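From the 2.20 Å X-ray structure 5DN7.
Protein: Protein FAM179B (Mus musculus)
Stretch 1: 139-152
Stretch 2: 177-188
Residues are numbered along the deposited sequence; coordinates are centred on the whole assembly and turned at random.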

ATOM      1  N   GLY A 139       0.390 -12.482   4.005  1.00 27.17           N
ATOM      2  CA  GLY A 139       1.008 -12.036   5.236  1.00 32.40           C
ATOM      3  C   GLY A 139       1.598 -10.639   5.105  1.00 28.20           C
ATOM      4  O   GLY A 139       2.161 -10.279   4.071  1.00 23.72           O
ATOM      5  N   PRO A 140       1.442  -9.834   6.161  1.00 26.28           N
ATOM      6  CA  PRO A 140       1.826  -8.414   6.191  1.00 17.00           C
ATOM      7  C   PRO A 140       3.323  -8.156   5.997  1.00 18.77           C
ATOM      8  O   PRO A 140       3.689  -7.195   5.317  1.00 24.08           O
ATOM      9  CB  PRO A 140       1.385  -7.966   7.587  1.00 15.87           C
ATOM     10  CG  PRO A 140       1.263  -9.249   8.396  1.00 17.04           C
ATOM     11  CD  PRO A 140       0.804 -10.274   7.415  1.00 20.48           C
ATOM     12  N   GLN A 141       4.181  -8.992   6.571  1.00 24.51           N
ATOM     13  CA  GLN A 141       5.612  -8.712   6.491  1.00 25.63           C
ATOM     14  C   GLN A 141       6.126  -8.757   5.047  1.00 24.13           C
ATOM     15  O   GLN A 141       6.812  -7.832   4.615  1.00 27.18           O
ATOM     16  CB  GLN A 141       6.408  -9.671   7.378  1.00 26.40           C
ATOM     17  CG  GLN A 141       7.905  -9.334   7.460  1.00 29.63           C
ATOM     18  CD  GLN A 141       8.147  -7.922   7.967  1.00 35.87           C
ATOM     19  OE1 GLN A 141       8.084  -7.655   9.174  1.00 32.94           O
ATOM     20  NE2 GLN A 141       8.387  -6.996   7.040  1.00 38.67           N
ATOM     21  N   ARG A 142       5.798  -9.813   4.304  1.00 26.53           N
ATOM     22  CA  ARG A 142       6.133  -9.884   2.873  1.00 29.77           C
ATOM     23  C   ARG A 142       5.734  -8.604   2.095  1.00 20.45           C
ATOM     24  O   ARG A 142       6.595  -7.911   1.490  1.00 32.99           O
ATOM     25  CB  ARG A 142       5.459 -11.107   2.237  1.00 21.47           C
ATOM     26  CG  ARG A 142       6.383 -12.314   2.095  1.00 44.84           C
ATOM     27  CD  ARG A 142       5.850 -13.353   1.087  1.00 56.14           C
ATOM     28  NE  ARG A 142       6.300 -13.088  -0.283  1.00 57.93           N
ATOM     29  CZ  ARG A 142       5.873 -13.750  -1.358  1.00 56.01           C
ATOM     30  NH1 ARG A 142       4.970 -14.722  -1.231  1.00 52.31           N
ATOM     31  NH2 ARG A 142       6.341 -13.435  -2.562  1.00 49.05           N
ATOM     32  N   VAL A 143       4.430  -8.308   2.135  1.00 22.63           N
ATOM     33  CA  VAL A 143       3.860  -7.096   1.522  1.00 14.97           C
ATOM     34  C   VAL A 143       4.699  -5.880   1.891  1.00 21.12           C
ATOM     35  O   VAL A 143       5.136  -5.140   1.016  1.00 21.67           O
ATOM     36  CB  VAL A 143       2.407  -6.847   1.961  1.00 19.65           C
ATOM     37  CG1 VAL A 143       1.912  -5.461   1.469  1.00 23.13           C
ATOM     38  CG2 VAL A 143       1.489  -7.936   1.465  1.00 21.31           C
ATOM     39  N   LEU A 144       4.971  -5.707   3.184  1.00 17.13           N
ATOM     40  CA  LEU A 144       5.674  -4.517   3.641  1.00 21.10           C
ATOM     41  C   LEU A 144       7.122  -4.452   3.166  1.00 26.31           C
ATOM     42  O   LEU A 144       7.608  -3.366   2.903  1.00 24.83           O
ATOM     43  CB  LEU A 144       5.637  -4.396   5.164  1.00 23.32           C
ATOM     44  CG  LEU A 144       4.300  -4.066   5.848  1.00 24.38           C
ATOM     45  CD1 LEU A 144       4.503  -3.621   7.306  1.00 17.65           C
ATOM     46  CD2 LEU A 144       3.523  -3.023   5.067  1.00 18.69           C
ATOM     47  N   SER A 145       7.822  -5.575   3.060  1.00 27.58           N
ATOM     48  CA  SER A 145       9.226  -5.508   2.607  1.00 37.51           C
ATOM     49  C   SER A 145       9.304  -5.088   1.128  1.00 33.05           C
ATOM     50  O   SER A 145      10.076  -4.132   0.728  1.00 39.29           O
ATOM     51  CB  SER A 145       9.919  -6.851   2.831  1.00 36.47           C
ATOM     52  OG  SER A 145       9.867  -7.200   4.207  1.00 36.45           O
ATOM     53  N   LEU A 146       8.462  -5.766   0.335  1.00 25.21           N
ATOM     54  CA  LEU A 146       8.345  -5.375  -1.063  1.00 26.46           C
ATOM     55  C   LEU A 146       8.036  -3.885  -1.147  1.00 27.14           C
ATOM     56  O   LEU A 146       8.722  -3.135  -1.806  1.00 27.26           O
ATOM     57  CB  LEU A 146       7.267  -6.181  -1.784  1.00 23.37           C
ATOM     58  CG  LEU A 146       7.531  -7.685  -1.821  1.00 33.70           C
ATOM     59  CD1 LEU A 146       6.504  -8.415  -2.689  1.00 35.76           C
ATOM     60  CD2 LEU A 146       8.960  -7.943  -2.299  1.00 35.63           C
ATOM     61  N   LEU A 147       7.016  -3.465  -0.415  1.00 27.95           N
ATOM     62  CA  LEU A 147       6.521  -2.103  -0.475  1.00 22.73           C
ATOM     63  C   LEU A 147       7.539  -1.069  -0.028  1.00 22.32           C
ATOM     64  O   LEU A 147       7.607   0.021  -0.581  1.00 16.40           O
ATOM     65  CB  LEU A 147       5.263  -1.995   0.379  1.00 20.96           C
ATOM     66  CG  LEU A 147       4.497  -0.690   0.286  1.00 26.99           C
ATOM     67  CD1 LEU A 147       4.166  -0.376  -1.193  1.00 19.48           C
ATOM     68  CD2 LEU A 147       3.235  -0.802   1.129  1.00 22.27           C
ATOM     69  N   LEU A 148       8.343  -1.435   0.962  1.00 17.87           N
ATOM     70  CA  LEU A 148       9.276  -0.519   1.595  1.00 23.67           C
ATOM     71  C   LEU A 148      10.470  -0.257   0.713  1.00 24.30           C
ATOM     72  O   LEU A 148      11.134   0.767   0.880  1.00 14.67           O
ATOM     73  CB  LEU A 148       9.749  -1.050   2.953  1.00 22.57           C
ATOM     74  CG  LEU A 148       8.807  -0.639   4.091  1.00 23.80           C
ATOM     75  CD1 LEU A 148       9.070  -1.437   5.382  1.00 27.84           C
ATOM     76  CD2 LEU A 148       8.968   0.810   4.354  1.00 21.22           C
ATOM     77  N   GLU A 149      10.731  -1.066  -0.284  1.00 20.69           N
ATOM     78  CA  GLU A 149      11.713  -0.701  -1.274  1.00 19.76           C
ATOM     79  C   GLU A 149      11.365   0.632  -1.954  1.00 31.73           C
ATOM     80  O   GLU A 149      12.224   1.298  -2.443  1.00 26.19           O
ATOM     81  CB  GLU A 149      11.950  -1.829  -2.271  1.00 28.23           C
ATOM     82  CG  GLU A 149      12.884  -2.903  -1.726  1.00 45.81           C
ATOM     83  CD  GLU A 149      12.992  -4.165  -2.569  1.00 61.87           C
ATOM     84  OE1 GLU A 149      13.349  -4.092  -3.752  1.00 67.48           O
ATOM     85  OE2 GLU A 149      12.754  -5.260  -2.041  1.00 67.74           O
ATOM     86  N   ASN A 150      10.101   1.039  -1.889  1.00 22.93           N
ATOM     87  CA  ASN A 150       9.675   2.264  -2.555  1.00 16.74           C
ATOM     88  C   ASN A 150       9.843   3.492  -1.697  1.00 22.20           C
ATOM     89  O   ASN A 150       9.350   4.560  -2.041  1.00 19.04           O
ATOM     90  CB  ASN A 150       8.229   2.164  -2.998  1.00 22.63           C
ATOM     91  CG  ASN A 150       8.049   1.151  -4.084  1.00 34.72           C
ATOM     92  OD1 ASN A 150       8.182   1.478  -5.261  1.00 38.66           O
ATOM     93  ND2 ASN A 150       7.758  -0.102  -3.703  1.00 24.59           N
ATOM     94  N   LEU A 151      10.552   3.351  -0.587  1.00 24.78           N
ATOM     95  CA  LEU A 151      11.016   4.533   0.132  1.00 21.41           C
ATOM     96  C   LEU A 151      12.091   5.300  -0.633  1.00 18.95           C
ATOM     97  O   LEU A 151      12.453   6.404  -0.242  1.00 22.02           O
ATOM     98  CB  LEU A 151      11.553   4.156   1.504  1.00 20.94           C
ATOM     99  CG  LEU A 151      10.483   4.010   2.586  1.00 20.35           C
ATOM    100  CD1 LEU A 151      11.173   3.873   3.948  1.00 20.00           C
ATOM    101  CD2 LEU A 151       9.479   5.178   2.577  1.00 13.63           C
ATOM    102  N   LYS A 152      12.624   4.713  -1.702  1.00 19.03           N
ATOM    103  CA  LYS A 152      13.582   5.438  -2.530  1.00 23.54           C
ATOM    104  C   LYS A 152      12.884   6.066  -3.742  1.00 18.08           C
ATOM    105  O   LYS A 152      13.532   6.591  -4.632  1.00 21.20           O
ATOM    106  CB  LYS A 152      14.731   4.519  -2.973  1.00 33.16           C
ATOM    107  CG  LYS A 152      14.347   3.408  -3.946  1.00 27.20           C
ATOM    108  CD  LYS A 152      15.588   2.641  -4.435  1.00 33.17           C
ATOM    109  CE  LYS A 152      15.973   1.484  -3.512  1.00 36.47           C
ATOM    110  NZ  LYS A 152      14.813   0.583  -3.175  1.00 35.43           N
ATOM    111  N   ASP A 177       3.593 -11.192  13.855  1.00 24.13           N
ATOM    112  CA  ASP A 177       3.571 -11.334  12.400  1.00 24.81           C
ATOM    113  C   ASP A 177       4.685 -10.510  11.739  1.00 21.01           C
ATOM    114  O   ASP A 177       4.918 -10.619  10.545  1.00 20.50           O
ATOM    115  CB  ASP A 177       2.216 -10.908  11.829  1.00 24.46           C
ATOM    116  CG  ASP A 177       1.118 -11.908  12.118  1.00 29.89           C
ATOM    117  OD1 ASP A 177       1.404 -12.886  12.838  1.00 25.52           O
ATOM    118  OD2 ASP A 177      -0.031 -11.695  11.647  1.00 33.66           O
ATOM    119  N   PHE A 178       5.363  -9.690  12.530  1.00 19.14           N
ATOM    120  CA  PHE A 178       6.369  -8.774  12.007  1.00 21.68           C
ATOM    121  C   PHE A 178       7.753  -9.038  12.571  1.00 21.69           C
ATOM    122  O   PHE A 178       7.911  -9.440  13.732  1.00 20.60           O
ATOM    123  CB  PHE A 178       5.998  -7.313  12.319  1.00 17.74           C
ATOM    124  CG  PHE A 178       4.720  -6.872  11.705  1.00 24.00           C
ATOM    125  CD1 PHE A 178       4.675  -6.470  10.376  1.00 17.88           C
ATOM    126  CD2 PHE A 178       3.547  -6.884  12.446  1.00 19.65           C
ATOM    127  CE1 PHE A 178       3.484  -6.066   9.804  1.00 25.00           C
ATOM    128  CE2 PHE A 178       2.351  -6.469  11.879  1.00 18.71           C
ATOM    129  CZ  PHE A 178       2.315  -6.065  10.558  1.00 20.21           C
ATOM    130  N   ASP A 179       8.751  -8.782  11.738  1.00 21.01           N
ATOM    131  CA  ASP A 179      10.133  -8.652  12.188  1.00 22.18           C
ATOM    132  C   ASP A 179      10.342  -7.175  12.523  1.00 23.15           C
ATOM    133  O   ASP A 179      10.683  -6.365  11.648  1.00 23.97           O
ATOM    134  CB  ASP A 179      11.104  -9.131  11.107  1.00 22.24           C
ATOM    135  CG  ASP A 179      12.542  -9.176  11.585  1.00 30.84           C
ATOM    136  OD1 ASP A 179      12.899  -8.463  12.546  1.00 28.07           O
ATOM    137  OD2 ASP A 179      13.329  -9.940  10.980  1.00 39.26           O
ATOM    138  N   LEU A 180      10.102  -6.819  13.779  1.00 18.82           N
ATOM    139  CA  LEU A 180      10.042  -5.414  14.139  1.00 26.54           C
ATOM    140  C   LEU A 180      11.386  -4.660  14.076  1.00 22.15           C
ATOM    141  O   LEU A 180      11.387  -3.490  13.705  1.00 21.27           O
ATOM    142  CB  LEU A 180       9.414  -5.254  15.527  1.00 26.24           C
ATOM    143  CG  LEU A 180       7.975  -5.737  15.682  1.00 25.61           C
ATOM    144  CD1 LEU A 180       7.620  -5.665  17.132  1.00 24.56           C
ATOM    145  CD2 LEU A 180       6.990  -4.913  14.842  1.00 17.20           C
ATOM    146  N   PRO A 181      12.514  -5.300  14.461  1.00 26.30           N
ATOM    147  CA  PRO A 181      13.813  -4.646  14.216  1.00 25.77           C
ATOM    148  C   PRO A 181      14.039  -4.314  12.744  1.00 25.39           C
ATOM    149  O   PRO A 181      14.423  -3.194  12.391  1.00 21.58           O
ATOM    150  CB  PRO A 181      14.837  -5.694  14.687  1.00 25.49           C
ATOM    151  CG  PRO A 181      14.123  -6.436  15.765  1.00 31.32           C
ATOM    152  CD  PRO A 181      12.661  -6.483  15.342  1.00 25.32           C
ATOM    153  N   LYS A 182      13.780  -5.294  11.891  1.00 18.97           N
ATOM    154  CA  LYS A 182      13.982  -5.109  10.471  1.00 25.04           C
ATOM    155  C   LYS A 182      13.131  -3.942  10.014  1.00 25.72           C
ATOM    156  O   LYS A 182      13.611  -3.030   9.348  1.00 20.38           O
ATOM    157  CB  LYS A 182      13.631  -6.381   9.695  1.00 35.43           C
ATOM    158  CG  LYS A 182      13.922  -6.286   8.197  1.00 48.32           C
ATOM    159  CD  LYS A 182      13.736  -7.639   7.492  1.00 55.70           C
ATOM    160  CE  LYS A 182      12.251  -8.006   7.365  1.00 58.66           C
ATOM    161  NZ  LYS A 182      12.038  -9.317   6.656  1.00 58.58           N
ATOM    162  N   LEU A 183      11.870  -3.973  10.436  1.00 20.70           N
ATOM    163  CA  LEU A 183      10.894  -2.968  10.076  1.00 21.32           C
ATOM    164  C   LEU A 183      11.387  -1.580  10.482  1.00 22.97           C
ATOM    165  O   LEU A 183      11.407  -0.663   9.665  1.00 27.42           O
ATOM    166  CB  LEU A 183       9.547  -3.299  10.727  1.00 21.48           C
ATOM    167  CG  LEU A 183       8.278  -2.757  10.089  1.00 26.87           C
ATOM    168  CD1 LEU A 183       8.280  -2.969   8.584  1.00 24.50           C
ATOM    169  CD2 LEU A 183       7.068  -3.453  10.721  1.00 28.47           C
ATOM    170  N   SER A 184      11.825  -1.425  11.725  1.00 16.07           N
ATOM    171  CA  SER A 184      12.245  -0.106  12.173  1.00 20.00           C
ATOM    172  C   SER A 184      13.510   0.383  11.453  1.00 20.98           C
ATOM    173  O   SER A 184      13.677   1.589  11.249  1.00 22.68           O
ATOM    174  CB  SER A 184      12.470  -0.095  13.677  1.00 20.57           C
ATOM    175  OG  SER A 184      13.464  -1.019  14.044  1.00 27.04           O
ATOM    176  N   PHE A 185      14.393  -0.537  11.074  1.00 17.10           N
ATOM    177  CA  PHE A 185      15.570  -0.137  10.307  1.00 20.69           C
ATOM    178  C   PHE A 185      15.193   0.272   8.902  1.00 17.00           C
ATOM    179  O   PHE A 185      15.802   1.169   8.330  1.00 20.86           O
ATOM    180  CB  PHE A 185      16.611  -1.262  10.259  1.00 24.77           C
ATOM    181  CG  PHE A 185      17.534  -1.279  11.445  1.00 27.47           C
ATOM    182  CD1 PHE A 185      17.046  -1.496  12.721  1.00 26.84           C
ATOM    183  CD2 PHE A 185      18.886  -1.089  11.282  1.00 34.32           C
ATOM    184  CE1 PHE A 185      17.883  -1.507  13.820  1.00 27.80           C
ATOM    185  CE2 PHE A 185      19.734  -1.118  12.376  1.00 40.47           C
ATOM    186  CZ  PHE A 185      19.220  -1.322  13.646  1.00 35.54           C
ATOM    187  N   ASP A 186      14.200  -0.403   8.338  1.00 17.77           N
ATOM    188  CA  ASP A 186      13.711  -0.068   7.008  1.00 22.25           C
ATOM    189  C   ASP A 186      12.954   1.264   7.018  1.00 24.42           C
ATOM    190  O   ASP A 186      12.902   1.961   6.005  1.00 21.43           O
ATOM    191  CB  ASP A 186      12.794  -1.172   6.455  1.00 30.13           C
ATOM    192  CG  ASP A 186      13.561  -2.409   5.977  1.00 40.62           C
ATOM    193  OD1 ASP A 186      14.797  -2.334   5.772  1.00 39.02           O
ATOM    194  OD2 ASP A 186      12.908  -3.463   5.775  1.00 42.01           O
ATOM    195  N   LEU A 187      12.368   1.620   8.159  1.00 17.50           N
ATOM    196  CA  LEU A 187      11.520   2.820   8.230  1.00 14.36           C
ATOM    197  C   LEU A 187      12.291   4.040   8.705  1.00 14.84           C
ATOM    198  O   LEU A 187      11.894   5.161   8.447  1.00 20.18           O
ATOM    199  CB  LEU A 187      10.325   2.586   9.155  1.00 14.94           C
ATOM    200  CG  LEU A 187       9.113   1.853   8.572  1.00 21.85           C
ATOM    201  CD1 LEU A 187       8.110   1.616   9.679  1.00 19.33           C
ATOM    202  CD2 LEU A 187       8.466   2.672   7.447  1.00 20.53           C
ATOM    203  N   ALA A 188      13.393   3.817   9.408  1.00 22.05           N
ATOM    204  CA  ALA A 188      14.187   4.913   9.957  1.00 16.22           C
ATOM    205  C   ALA A 188      14.618   5.990   8.930  1.00 19.26           C
ATOM    206  O   ALA A 188      14.719   7.153   9.304  1.00 16.82           O
ATOM    207  CB  ALA A 188      15.421   4.345  10.665  1.00 17.42           C
TER
HETATM  208  O   HOH W   1       3.722 -11.348   8.290  1.00 30.58           O

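The centre of this contact is a run of leucine side chains between two helices, 140-148 and 180-187, extended by Phe178 just before the second. The helices run in nearly the same direction, their axes 21° apart and 11.0 Å from each other at closest approach, a gap wide enough for leucine side chains to fill. Leu148 lies in the middle of this packing. Its CA-to-CB bond points toward the second stretch, and the two methyls reach different partners: Leu148 CD1 lies 3.6 Å from Leu183 CD1, while Leu148 CD2 lies 3.6 Å from Leu187 CD2. Leu183 and Leu187, one helical turn apart, both leave their backbone sideways, yet the ends of their side chains come nearer to the first helix. Branched, flexible leucine suits such positions, because its rotamer can carry the terminal methyls into a space that the CB alone does not face.

One turn before Leu148, Leu144 continues the apolar strip. Leu144 CD1 sits 4.0 Å from Leu183 CD1 and 3.6 Å from Phe178 CE1, so a single methyl touches both the helix and the segment that leads into it. Pro140, a turn earlier still, brings its CB to 3.6 Å from Phe178 CE1. Proline fits the first turn of a helix well: it has no amide hydrogen to donate, and none is required there, while its ring offers a compact apolar surface. Phe178, in the loop before the second helix, thus uses its buried ring to extend the apolar packing beyond the helix itself. At the other end, Leu151, in a short 3-10 segment, places CD1 3.3 Å from the carbonyl O of Asp186, a close contact but not a polar one. Asp186 also lends its CB to the packing, 3.9 Å from Leu148 CD1.

The polar edge is organised by Gln141, which loses more surface to the other stretch than any other residue here. The CA atoms of Gln141 and Phe178 are only 5.6 Å apart, and the glutamine side chain extends from this close point to the start of the second helix. There Gln141 OE1 accepts a hydrogen bond from the backbone N of Asp179, at 2.9 Å with an N-H...O angle of 154°. Glutamine is long enough to reach this amide and carries a carbonyl to receive its hydrogen. Asp179, in turn, caps its own helix, its OD1 accepting a weak bond from Lys182 N at 3.4 Å.

A water links the backbones at the same end. It accepts from Gln141 N at 3.0 Å and donates to Asp177 O at 2.7 Å, satisfying an amide in the first turn, where the helix has no earlier carbonyl of its own to offer. Nearby, Ser145 OG donates to Gln141 O at 3.1 Å, turning its small hydroxyl back on its own helix. At the exposed edge, Lys182 extends toward Gln141 and Ser145, its CE 4.0 Å from Gln141 NE2 and its NZ 3.9 Å from Ser145 OG.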